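Local coordinates for N-acetylglucosamine-6-phosphate deacetylase (PDB 1O12), which probably removes the acetyl group from N-acetylglucosamine 6-phosphate, as a metal-dependent hydrolase of the NagA family that binds one divalent metal cation per subunit, at residues 57-71 against 81-95. Residues are numbered along the deposited sequence; the frame is centred on the assembly and turned at random.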
loop_
_atom_site.group_PDB
_atom_site.type_symbol
_atom_site.label_atom_id
_atom_site.label_comp_id
_atom_site.label_asym_id
_atom_site.label_seq_id
_atom_site.Cartn_x
_atom_site.Cartn_y
_atom_site.Cartn_z
ATOM N N PHE A 57 18.835 -21.212 -0.213
ATOM C CA PHE A 57 17.448 -20.775 -0.194
ATOM C C PHE A 57 16.676 -21.544 0.867
ATOM O O PHE A 57 17.046 -22.667 1.224
ATOM C CB PHE A 57 16.798 -21.001 -1.556
ATOM C CG PHE A 57 17.448 -20.222 -2.669
ATOM C CD1 PHE A 57 17.424 -20.701 -3.980
ATOM C CD2 PHE A 57 18.086 -19.005 -2.408
ATOM C CE1 PHE A 57 18.024 -19.982 -5.011
ATOM C CE2 PHE A 57 18.690 -18.277 -3.430
ATOM C CZ PHE A 57 18.661 -18.762 -4.727
ATOM N N VAL A 58 15.605 -20.913 1.350
ATOM C CA VAL A 58 14.733 -21.455 2.362
ATOM C C VAL A 58 13.270 -21.361 1.897
ATOM O O VAL A 58 12.775 -20.259 1.609
ATOM C CB VAL A 58 14.905 -20.667 3.689
ATOM C CG1 VAL A 58 13.951 -21.235 4.740
ATOM C CG2 VAL A 58 16.394 -20.724 4.165
ATOM N N ASP A 59 12.573 -22.503 1.825
ATOM C CA ASP A 59 11.176 -22.504 1.397
ATOM C C ASP A 59 10.341 -22.987 2.575
ATOM O O ASP A 59 10.266 -24.177 2.844
ATOM C CB ASP A 59 10.945 -23.425 0.191
ATOM C CG ASP A 59 9.607 -23.152 -0.493
ATOM O OD1 ASP A 59 8.787 -22.449 0.125
ATOM O OD2 ASP A 59 9.361 -23.628 -1.625
ATOM N N PRO A 60 9.674 -22.052 3.273
ATOM C CA PRO A 60 8.854 -22.408 4.430
ATOM C C PRO A 60 7.447 -22.801 4.066
ATOM O O PRO A 60 6.636 -23.096 4.946
ATOM C CB PRO A 60 8.894 -21.133 5.259
ATOM C CG PRO A 60 8.811 -20.057 4.180
ATOM C CD PRO A 60 9.757 -20.578 3.111
ATOM N N HIS A 61 7.156 -22.815 2.769
ATOM C CA HIS A 61 5.807 -23.125 2.320
ATOM C C HIS A 61 5.781 -23.868 0.995
ATOM O O HIS A 61 5.731 -23.241 -0.060
ATOM C CB HIS A 61 5.006 -21.822 2.190
ATOM C CG HIS A 61 3.531 -22.028 2.117
ATOM N ND1 HIS A 61 2.627 -21.005 2.301
ATOM C CD2 HIS A 61 2.794 -23.140 1.882
ATOM C CE1 HIS A 61 1.397 -21.474 2.184
ATOM N NE2 HIS A 61 1.471 -22.767 1.931
ATOM N N ILE A 62 5.820 -25.199 1.055
ATOM C CA ILE A 62 5.761 -26.048 -0.137
ATOM C C ILE A 62 5.070 -27.369 0.240
ATOM O O ILE A 62 5.487 -28.038 1.184
ATOM C CB ILE A 62 7.189 -26.338 -0.727
ATOM C CG1 ILE A 62 7.110 -27.428 -1.805
ATOM C CG2 ILE A 62 8.151 -26.742 0.359
ATOM C CD1 ILE A 62 8.446 -27.701 -2.504
ATOM N N HIS A 63 4.039 -27.742 -0.517
ATOM C CA HIS A 63 3.263 -28.964 -0.276
ATOM C C HIS A 63 3.901 -30.227 -0.857
ATOM O O HIS A 63 3.955 -31.268 -0.217
ATOM C CB HIS A 63 1.856 -28.791 -0.880
ATOM C CG HIS A 63 1.153 -27.564 -0.400
ATOM N ND1 HIS A 63 0.519 -27.506 0.820
ATOM C CD2 HIS A 63 1.088 -26.311 -0.916
ATOM C CE1 HIS A 63 0.097 -26.272 1.039
ATOM N NE2 HIS A 63 0.433 -25.526 0.002
ATOM N N GLY A 64 4.374 -30.109 -2.094
ATOM C CA GLY A 64 4.966 -31.226 -2.789
ATOM C C GLY A 64 5.571 -30.675 -4.054
ATOM O O GLY A 64 5.470 -29.467 -4.314
ATOM N N VAL A 65 6.215 -31.544 -4.831
ATOM C CA VAL A 65 6.852 -31.135 -6.073
ATOM C C VAL A 65 7.290 -32.411 -6.814
ATOM O O VAL A 65 7.648 -33.395 -6.174
ATOM C CB VAL A 65 8.078 -30.190 -5.770
ATOM C CG1 VAL A 65 9.108 -30.910 -4.903
ATOM C CG2 VAL A 65 8.722 -29.726 -7.061
ATOM N N VAL A 66 7.237 -32.391 -8.150
ATOM C CA VAL A 66 7.618 -33.535 -9.014
ATOM C C VAL A 66 7.102 -34.921 -8.563
ATOM O O VAL A 66 7.837 -35.917 -8.571
ATOM C CB VAL A 66 9.180 -33.604 -9.221
ATOM C CG1 VAL A 66 9.652 -32.487 -10.138
ATOM C CG2 VAL A 66 9.900 -33.480 -7.888
ATOM N N GLY A 67 5.835 -34.968 -8.164
ATOM C CA GLY A 67 5.232 -36.202 -7.732
ATOM C C GLY A 67 5.213 -36.453 -6.245
ATOM O O GLY A 67 4.420 -37.264 -5.788
ATOM N N ALA A 68 6.063 -35.779 -5.474
ATOM C CA ALA A 68 6.116 -35.995 -4.018
ATOM C C ALA A 68 5.205 -35.047 -3.245
ATOM O O ALA A 68 5.147 -33.862 -3.553
ATOM C CB ALA A 68 7.542 -35.834 -3.539
ATOM N N ASP A 69 4.489 -35.559 -2.252
ATOM C CA ASP A 69 3.597 -34.726 -1.448
ATOM C C ASP A 69 3.968 -34.876 0.009
ATOM O O ASP A 69 4.610 -35.843 0.415
ATOM C CB ASP A 69 2.128 -35.159 -1.512
ATOM C CG ASP A 69 1.722 -35.727 -2.842
ATOM O OD1 ASP A 69 0.897 -35.064 -3.527
ATOM O OD2 ASP A 69 2.204 -36.842 -3.192
ATOM N N THR A 70 3.489 -33.928 0.799
ATOM C CA THR A 70 3.701 -33.927 2.222
ATOM C C THR A 70 2.624 -34.847 2.832
ATOM O O THR A 70 2.816 -35.431 3.906
ATOM C CB THR A 70 3.594 -32.472 2.750
ATOM O OG1 THR A 70 4.717 -31.729 2.267
ATOM C CG2 THR A 70 3.552 -32.414 4.275
HETATM N N MSE A 71 1.499 -34.994 2.134
HETATM C CA MSE A 71 0.431 -35.849 2.637
HETATM C C MSE A 71 0.851 -37.327 2.663
HETATM O O MSE A 71 0.379 -38.097 3.503
HETATM C CB MSE A 71 -0.860 -35.658 1.820
HETATM C CG MSE A 71 -1.531 -34.280 1.996
HETATM SE SE MSE A 71 -1.574 -33.499 3.845
HETATM C CE MSE A 71 -3.330 -34.116 4.452
ATOM N N PHE A 81 15.033 -33.287 -4.660
ATOM C CA PHE A 81 14.772 -32.379 -5.769
ATOM C C PHE A 81 15.119 -30.932 -5.427
ATOM O O PHE A 81 15.760 -30.231 -6.216
ATOM C CB PHE A 81 13.313 -32.432 -6.199
ATOM C CG PHE A 81 13.010 -31.521 -7.338
ATOM C CD1 PHE A 81 13.529 -31.783 -8.608
ATOM C CD2 PHE A 81 12.286 -30.347 -7.138
ATOM C CE1 PHE A 81 13.341 -30.878 -9.676
ATOM C CE2 PHE A 81 12.096 -29.436 -8.198
ATOM C CZ PHE A 81 12.627 -29.707 -9.468
ATOM N N LEU A 82 14.676 -30.494 -4.246
ATOM C CA LEU A 82 14.905 -29.128 -3.786
ATOM C C LEU A 82 16.351 -28.641 -3.859
ATOM O O LEU A 82 16.599 -27.437 -4.047
ATOM C CB LEU A 82 14.353 -28.961 -2.371
ATOM C CG LEU A 82 12.828 -29.060 -2.393
ATOM C CD1 LEU A 82 12.280 -28.660 -1.053
ATOM C CD2 LEU A 82 12.257 -28.165 -3.484
ATOM N N TYR A 83 17.300 -29.563 -3.725
ATOM C CA TYR A 83 18.701 -29.195 -3.799
ATOM C C TYR A 83 18.997 -28.638 -5.182
ATOM O O TYR A 83 19.843 -27.756 -5.338
ATOM C CB TYR A 83 19.595 -30.401 -3.490
ATOM C CG TYR A 83 19.644 -30.733 -2.005
ATOM C CD1 TYR A 83 19.816 -29.722 -1.049
ATOM C CD2 TYR A 83 19.520 -32.056 -1.544
ATOM C CE1 TYR A 83 19.856 -30.016 0.312
ATOM C CE2 TYR A 83 19.565 -32.358 -0.177
ATOM C CZ TYR A 83 19.726 -31.335 0.733
ATOM O OH TYR A 83 19.736 -31.599 2.064
ATOM N N SER A 84 18.285 -29.135 -6.190
ATOM C CA SER A 84 18.467 -28.658 -7.565
ATOM C C SER A 84 17.856 -27.277 -7.753
ATOM O O SER A 84 17.929 -26.715 -8.835
ATOM C CB SER A 84 17.812 -29.595 -8.564
ATOM O OG SER A 84 16.404 -29.524 -8.469
ATOM N N GLN A 85 17.229 -26.744 -6.711
ATOM C CA GLN A 85 16.648 -25.415 -6.781
ATOM C C GLN A 85 17.420 -24.525 -5.816
ATOM O O GLN A 85 17.053 -23.370 -5.584
ATOM C CB GLN A 85 15.162 -25.461 -6.410
ATOM C CG GLN A 85 14.322 -26.176 -7.423
ATOM C CD GLN A 85 14.451 -25.561 -8.796
ATOM O OE1 GLN A 85 14.266 -24.372 -8.955
ATOM N NE2 GLN A 85 14.776 -26.372 -9.795
ATOM N N GLY A 86 18.496 -25.084 -5.259
ATOM C CA GLY A 86 19.337 -24.356 -4.325
ATOM C C GLY A 86 18.764 -24.260 -2.922
ATOM O O GLY A 86 19.340 -23.579 -2.075
ATOM N N VAL A 87 17.634 -24.934 -2.677
ATOM C CA VAL A 87 16.967 -24.933 -1.374
ATOM C C VAL A 87 17.651 -25.872 -0.383
ATOM O O VAL A 87 17.734 -27.075 -0.606
ATOM C CB VAL A 87 15.492 -25.381 -1.489
ATOM C CG1 VAL A 87 14.872 -25.449 -0.096
ATOM C CG2 VAL A 87 14.689 -24.397 -2.395
ATOM N N THR A 88 18.135 -25.317 0.717
ATOM C CA THR A 88 18.808 -26.106 1.728
ATOM C C THR A 88 18.044 -26.222 3.069
ATOM O O THR A 88 18.537 -26.825 4.018
ATOM C CB THR A 88 20.205 -25.546 1.980
ATOM O OG1 THR A 88 20.112 -24.148 2.263
ATOM C CG2 THR A 88 21.082 -25.761 0.772
ATOM N N THR A 89 16.870 -25.608 3.156
ATOM C CA THR A 89 16.036 -25.697 4.341
ATOM C C THR A 89 14.608 -25.519 3.858
ATOM O O THR A 89 14.299 -24.569 3.133
ATOM C CB THR A 89 16.297 -24.596 5.399
ATOM O OG1 THR A 89 17.649 -24.653 5.855
ATOM C CG2 THR A 89 15.384 -24.810 6.609
ATOM N N PHE A 90 13.739 -26.445 4.235
ATOM C CA PHE A 90 12.345 -26.337 3.856
ATOM C C PHE A 90 11.419 -26.907 4.929
ATOM O O PHE A 90 11.839 -27.598 5.873
ATOM C CB PHE A 90 12.097 -26.988 2.496
ATOM C CG PHE A 90 11.972 -28.502 2.525
ATOM C CD1 PHE A 90 10.708 -29.115 2.442
ATOM C CD2 PHE A 90 13.098 -29.306 2.522
ATOM C CE1 PHE A 90 10.590 -30.515 2.341
ATOM C CE2 PHE A 90 12.990 -30.675 2.423
ATOM C CZ PHE A 90 11.731 -31.287 2.329
ATOM N N LEU A 91 10.153 -26.555 4.778
ATOM C CA LEU A 91 9.092 -26.961 5.673
ATOM C C LEU A 91 8.026 -27.614 4.800
ATOM O O LEU A 91 7.387 -26.948 3.965
ATOM C CB LEU A 91 8.531 -25.714 6.375
ATOM C CG LEU A 91 8.649 -25.445 7.877
ATOM C CD1 LEU A 91 9.969 -25.935 8.432
ATOM C CD2 LEU A 91 8.437 -23.941 8.114
ATOM N N ALA A 92 7.875 -28.925 4.980
ATOM C CA ALA A 92 6.871 -29.722 4.278
ATOM C C ALA A 92 5.560 -29.193 4.843
ATOM O O ALA A 92 5.299 -29.294 6.020
ATOM C CB ALA A 92 7.058 -31.190 4.609
ATOM N N THR A 93 4.745 -28.613 3.986
ATOM C CA THR A 93 3.505 -27.975 4.391
ATOM C C THR A 93 2.283 -28.823 4.157
ATOM O O THR A 93 2.122 -29.426 3.104
ATOM C CB THR A 93 3.363 -26.627 3.635
ATOM O OG1 THR A 93 4.636 -25.962 3.657
ATOM C CG2 THR A 93 2.306 -25.722 4.281
ATOM N N THR A 94 1.407 -28.852 5.143
ATOM C CA THR A 94 0.187 -29.634 5.041
ATOM C C THR A 94 -0.961 -28.751 4.584
ATOM O O THR A 94 -0.802 -27.545 4.381
ATOM C CB THR A 94 -0.190 -30.191 6.410
ATOM O OG1 THR A 94 -0.366 -29.097 7.327
ATOM C CG2 THR A 94 0.913 -31.106 6.939
ATOM N N VAL A 95 -2.121 -29.365 4.396
ATOM C CA VAL A 95 -3.325 -28.614 4.067
ATOM C C VAL A 95 -4.308 -29.015 5.179
ATOM O O VAL A 95 -3.950 -29.820 6.031
ATOM C CB VAL A 95 -3.879 -28.988 2.679
ATOM C CG1 VAL A 95 -2.969 -28.440 1.611
ATOM C CG2 VAL A 95 -4.006 -30.491 2.545
#
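Through Phe57 and Asp59, strand 52-59 pairs in parallel with strand 87-93 in the TIM-type barrel of this amidohydrolase, and the His-X-His stretch characteristic of the superfamily follows directly. Phe57 bonds on either side of Val87: its N gives its hydrogen to Gly86 O, and its O accepts from Thr88 N (2.9 Å). Asp59 does the same around Phe90, one residue further on than an even parallel ladder would give: Asp59 N reaches Thr89 O in the carbonyl plane (3.0 Å), and Asp59 O takes Leu91 N. At Pro60, which has no N-H to offer, the chain turns a corner and the register slips by one, a beta bulge. Asp59 suits the bend because its OD1 accepts from His61 N in an Asx turn and also from Thr266 N.

Beyond the bulge Thr93 takes over. With OG1 anti to its own carbonyl carbon (chi1 -44°), the hydroxyl donates to Leu91 O (2.9 Å) and accepts from Ile62 N (3.0 Å), while Thr93 N bonds Ile62 O from above the carbonyl plane. Its methyl CG2 lies 3.6 Å from His61 CD2, beside a ring whose two nitrogens bond Glu237 and the metal ligand Glu127. A valine here would probably leave Ile62 N and Leu91 O without their shared hydroxyl and weaken the join after the bulge.

Apolar residues fill the side toward helix 75-83: Ile62 CD1 meets Leu82 CD2 tip to tip, and Val66 CG1 sits over the Phe81 ring face. His63 NE2 bonds Asp267, the predicted proton donor/acceptor, whereas its ND1 makes a weak 3.4 Å bond to Thr93 O.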